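Local coordinates for protein putative rubredoxin reductase (Rhodopseudomonas palustris, PDB 3FG2) that probably passes electrons from NADH through its FAD cofactor to the ferredoxin that serves the cytochrome P450 CYP199A2, at residues Ser119-Arg127 with Pro229-Val237. Residues are numbered along the deposited sequence; the frame is centred on the assembly and turned at random.
Sequences SLPDVLYLR and PCDLVVVGV. With FAD (flavin-adenine dinucleotide), chain B.
Three backbone hydrogen bonds tie Asp122-Leu124 to Val233-Val235 in parallel register. Val233 N gives its hydrogen to Asp122 O at 3.0 Å, Leu124 N reaches Val233 O at 2.8 Å, and Val235 N closes the ladder on Leu124 O at 3.0 Å. Beyond it, a water accepts from Leu126 N (2.7 Å) and also lies within hydrogen-bonding distance of Val235 O.

Strand 123-124 is the edge of a five-stranded parallel sheet, and strand 232-235 separates it from strand 144-148. A GxGxxG-type turn follows that next strand, consistent with the second Rossmann-type, NAD-binding domain of this reductase family. From the edge strand the chain runs on toward the flavin, where the dimethylbenzene methyl C8M of FAD lies over one face of the Arg127 guanidinium.

Apolar contacts line both faces of the sheet. Val123 and Val233 stand side by side on one; there Val123 CG1, anti to the backbone N (chi1 175°), meets Val235, whose nearly eclipsed chi1 (-3°) makes its methyl positions doubtful. On the other, Leu124 and Leu232 cross at about a right angle, CD1 to CD1 3.9 Å, with Leu135 of helix 129-138 against Leu124. The Tyr125 ring lies beside Val235, while the hydroxyl bonds to Leu113 N. Without the ring and hydroxyl, as with an alanine here, Leu113 N would probably lose its partner and Val235 some of its cover.

Among the charged groups, Asp122 turns OD2 to a salt bridge with Arg138, and the Asp231 carboxylate takes the backbone amides of Lys143 and His144.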
# COMPACT_ATOMS: atom_id res chain seq x y z
N SER A 119 -22.35 -7.44 3.45
CA SER A 119 -22.54 -6.03 3.78
C SER A 119 -23.20 -5.76 5.13
O SER A 119 -23.64 -4.64 5.39
CB SER A 119 -23.35 -5.34 2.67
OG SER A 119 -24.64 -5.91 2.57
N LEU A 120 -23.27 -6.76 6.00
CA LEU A 120 -23.85 -6.54 7.32
C LEU A 120 -22.95 -5.56 8.07
O LEU A 120 -21.77 -5.41 7.74
CB LEU A 120 -23.96 -7.86 8.09
CG LEU A 120 -25.06 -8.80 7.59
CD1 LEU A 120 -24.99 -10.12 8.35
CD2 LEU A 120 -26.43 -8.15 7.78
N PRO A 121 -23.48 -4.90 9.10
CA PRO A 121 -22.71 -3.92 9.88
C PRO A 121 -21.35 -4.37 10.42
O PRO A 121 -20.39 -3.60 10.41
CB PRO A 121 -23.67 -3.56 11.01
CG PRO A 121 -25.02 -3.78 10.40
CD PRO A 121 -24.83 -5.07 9.66
N ASP A 122 -21.27 -5.62 10.88
CA ASP A 122 -20.03 -6.13 11.45
C ASP A 122 -19.01 -6.73 10.49
O ASP A 122 -18.14 -7.51 10.89
CB ASP A 122 -20.35 -7.14 12.57
CG ASP A 122 -20.88 -6.47 13.83
OD1 ASP A 122 -21.72 -7.08 14.52
OD2 ASP A 122 -20.45 -5.33 14.13
N VAL A 123 -19.12 -6.37 9.21
CA VAL A 123 -18.17 -6.82 8.20
C VAL A 123 -17.45 -5.52 7.80
O VAL A 123 -17.95 -4.73 6.99
CB VAL A 123 -18.87 -7.45 6.98
CG1 VAL A 123 -17.86 -7.79 5.91
CG2 VAL A 123 -19.62 -8.71 7.41
N LEU A 124 -16.27 -5.32 8.38
CA LEU A 124 -15.50 -4.10 8.17
C LEU A 124 -14.26 -4.21 7.30
O LEU A 124 -13.65 -5.28 7.16
CB LEU A 124 -15.09 -3.55 9.53
CG LEU A 124 -16.22 -3.45 10.55
CD1 LEU A 124 -15.66 -3.05 11.92
CD2 LEU A 124 -17.24 -2.43 10.07
N TYR A 125 -13.88 -3.07 6.73
CA TYR A 125 -12.69 -2.98 5.89
C TYR A 125 -11.65 -2.17 6.68
O TYR A 125 -11.98 -1.63 7.73
CB TYR A 125 -13.03 -2.31 4.56
CG TYR A 125 -13.97 -3.17 3.73
CD1 TYR A 125 -15.35 -3.18 3.98
CD2 TYR A 125 -13.47 -4.04 2.77
CE1 TYR A 125 -16.20 -4.04 3.28
CE2 TYR A 125 -14.31 -4.89 2.07
CZ TYR A 125 -15.66 -4.89 2.33
OH TYR A 125 -16.47 -5.78 1.64
N LEU A 126 -10.42 -2.12 6.18
CA LEU A 126 -9.35 -1.40 6.87
C LEU A 126 -8.35 -0.73 5.92
O LEU A 126 -7.30 -1.29 5.62
CB LEU A 126 -8.60 -2.37 7.80
CG LEU A 126 -7.44 -1.82 8.65
CD1 LEU A 126 -7.91 -0.61 9.45
CD2 LEU A 126 -6.91 -2.90 9.59
N ARG A 127 -8.70 0.47 5.45
CA ARG A 127 -7.83 1.21 4.54
C ARG A 127 -7.84 2.72 4.75
O ARG A 127 -6.87 3.41 4.42
CB ARG A 127 -8.19 0.90 3.08
CG ARG A 127 -7.78 -0.49 2.62
CD ARG A 127 -8.11 -0.69 1.15
NE ARG A 127 -7.52 0.34 0.31
CZ ARG A 127 -6.22 0.43 0.04
NH1 ARG A 127 -5.36 -0.44 0.56
NH2 ARG A 127 -5.78 1.41 -0.74
N PRO A 229 -17.14 -19.74 13.49
CA PRO A 229 -17.94 -18.78 14.27
C PRO A 229 -17.15 -17.51 14.54
O PRO A 229 -15.92 -17.53 14.63
CB PRO A 229 -18.25 -19.56 15.55
CG PRO A 229 -17.02 -20.43 15.71
CD PRO A 229 -16.75 -20.91 14.30
N CYS A 230 -17.86 -16.39 14.65
CA CYS A 230 -17.23 -15.11 14.90
C CYS A 230 -18.29 -14.02 15.03
O CYS A 230 -19.41 -14.18 14.53
CB CYS A 230 -16.28 -14.76 13.76
SG CYS A 230 -17.07 -14.47 12.16
N ASP A 231 -17.97 -12.93 15.72
CA ASP A 231 -18.92 -11.84 15.85
C ASP A 231 -18.41 -10.60 15.14
O ASP A 231 -19.03 -9.55 15.18
CB ASP A 231 -19.21 -11.53 17.33
CG ASP A 231 -17.98 -11.15 18.11
OD1 ASP A 231 -18.10 -10.95 19.33
OD2 ASP A 231 -16.88 -11.05 17.51
N LEU A 232 -17.26 -10.75 14.48
CA LEU A 232 -16.65 -9.66 13.73
C LEU A 232 -15.83 -10.18 12.54
O LEU A 232 -15.10 -11.17 12.65
CB LEU A 232 -15.75 -8.83 14.65
CG LEU A 232 -15.03 -7.60 14.06
CD1 LEU A 232 -16.04 -6.58 13.59
CD2 LEU A 232 -14.12 -6.99 15.12
N VAL A 233 -15.96 -9.50 11.40
CA VAL A 233 -15.23 -9.88 10.20
C VAL A 233 -14.47 -8.68 9.63
O VAL A 233 -15.02 -7.59 9.48
CB VAL A 233 -16.17 -10.41 9.09
CG1 VAL A 233 -15.35 -10.82 7.85
CG2 VAL A 233 -16.98 -11.60 9.61
N VAL A 234 -13.20 -8.90 9.32
CA VAL A 234 -12.37 -7.87 8.72
C VAL A 234 -11.91 -8.44 7.38
O VAL A 234 -11.29 -9.50 7.33
CB VAL A 234 -11.14 -7.55 9.60
CG1 VAL A 234 -10.24 -6.54 8.91
CG2 VAL A 234 -11.61 -7.00 10.95
N VAL A 235 -12.25 -7.77 6.29
CA VAL A 235 -11.87 -8.29 4.99
C VAL A 235 -10.83 -7.45 4.26
O VAL A 235 -10.92 -6.22 4.22
CB VAL A 235 -13.11 -8.51 4.06
CG1 VAL A 235 -14.39 -8.19 4.81
CG2 VAL A 235 -13.00 -7.69 2.80
N GLY A 236 -9.85 -8.15 3.71
CA GLY A 236 -8.79 -7.52 2.97
C GLY A 236 -8.45 -8.42 1.80
O GLY A 236 -7.37 -9.02 1.76
N VAL A 237 -9.39 -8.54 0.87
CA VAL A 237 -9.19 -9.38 -0.30
C VAL A 237 -8.82 -8.57 -1.53
O VAL A 237 -9.31 -8.84 -2.63
CB VAL A 237 -10.45 -10.20 -0.63
CG1 VAL A 237 -10.74 -11.17 0.51
CG2 VAL A 237 -11.63 -9.28 -0.89
PA FAD B . -3.70 6.99 -1.11
O1A FAD B . -4.71 5.90 -1.01
O2A FAD B . -2.92 7.32 -0.06
O5B FAD B . -4.64 8.20 -1.27
C5B FAD B . -5.65 8.33 -2.31
C4B FAD B . -6.50 9.54 -1.86
O4B FAD B . -7.24 10.02 -3.04
C3B FAD B . -7.58 9.24 -0.79
O3B FAD B . -7.64 10.11 0.29
C2B FAD B . -8.82 9.10 -1.63
O2B FAD B . -10.00 9.23 -0.91
C1B FAD B . -8.62 10.24 -2.60
N9A FAD B . -9.38 10.20 -3.85
C8A FAD B . -9.70 9.09 -4.59
N7A FAD B . -10.41 9.37 -5.67
C5A FAD B . -10.57 10.73 -5.65
C6A FAD B . -11.26 11.66 -6.56
N6A FAD B . -11.90 11.29 -7.65
N1A FAD B . -11.20 12.99 -6.20
C2A FAD B . -10.54 13.42 -5.07
N3A FAD B . -9.89 12.64 -4.18
C4A FAD B . -9.93 11.29 -4.51
N1 FAD B . 2.93 1.04 2.33
C2 FAD B . 4.16 0.87 2.80
O2 FAD B . 5.12 1.03 2.10
N3 FAD B . 4.42 0.50 4.16
C4 FAD B . 3.39 0.29 5.06
O4 FAD B . 3.65 -0.02 6.21
C4X FAD B . 2.03 0.48 4.56
N5 FAD B . 0.98 0.30 5.40
C5X FAD B . -0.30 0.49 4.90
C6 FAD B . -1.38 0.31 5.80
C7 FAD B . -2.69 0.49 5.40
C7M FAD B . -3.82 0.29 6.40
C8 FAD B . -2.98 0.86 4.01
C8M FAD B . -4.39 1.07 3.50
C9 FAD B . -1.91 1.04 3.11
C9A FAD B . -0.58 0.86 3.54
N10 FAD B . 0.58 1.03 2.67
C10 FAD B . 1.85 0.86 3.15
C1' FAD B . 0.31 1.42 1.26
C2' FAD B . 0.33 2.97 1.11
O2' FAD B . -0.60 3.51 2.02
C3' FAD B . -0.04 3.30 -0.32
O3' FAD B . 0.93 2.76 -1.20
C4' FAD B . -0.10 4.81 -0.50
O4' FAD B . -1.09 5.39 0.40
C5' FAD B . -0.48 5.11 -1.93
O5' FAD B . -0.58 6.68 -2.07
P FAD B . -1.60 7.27 -2.99
O1P FAD B . -1.32 8.79 -2.83
O2P FAD B . -1.54 6.79 -4.30
O3P FAD B . -2.96 6.97 -2.52
O HOH W 1 -9.82 -3.51 3.94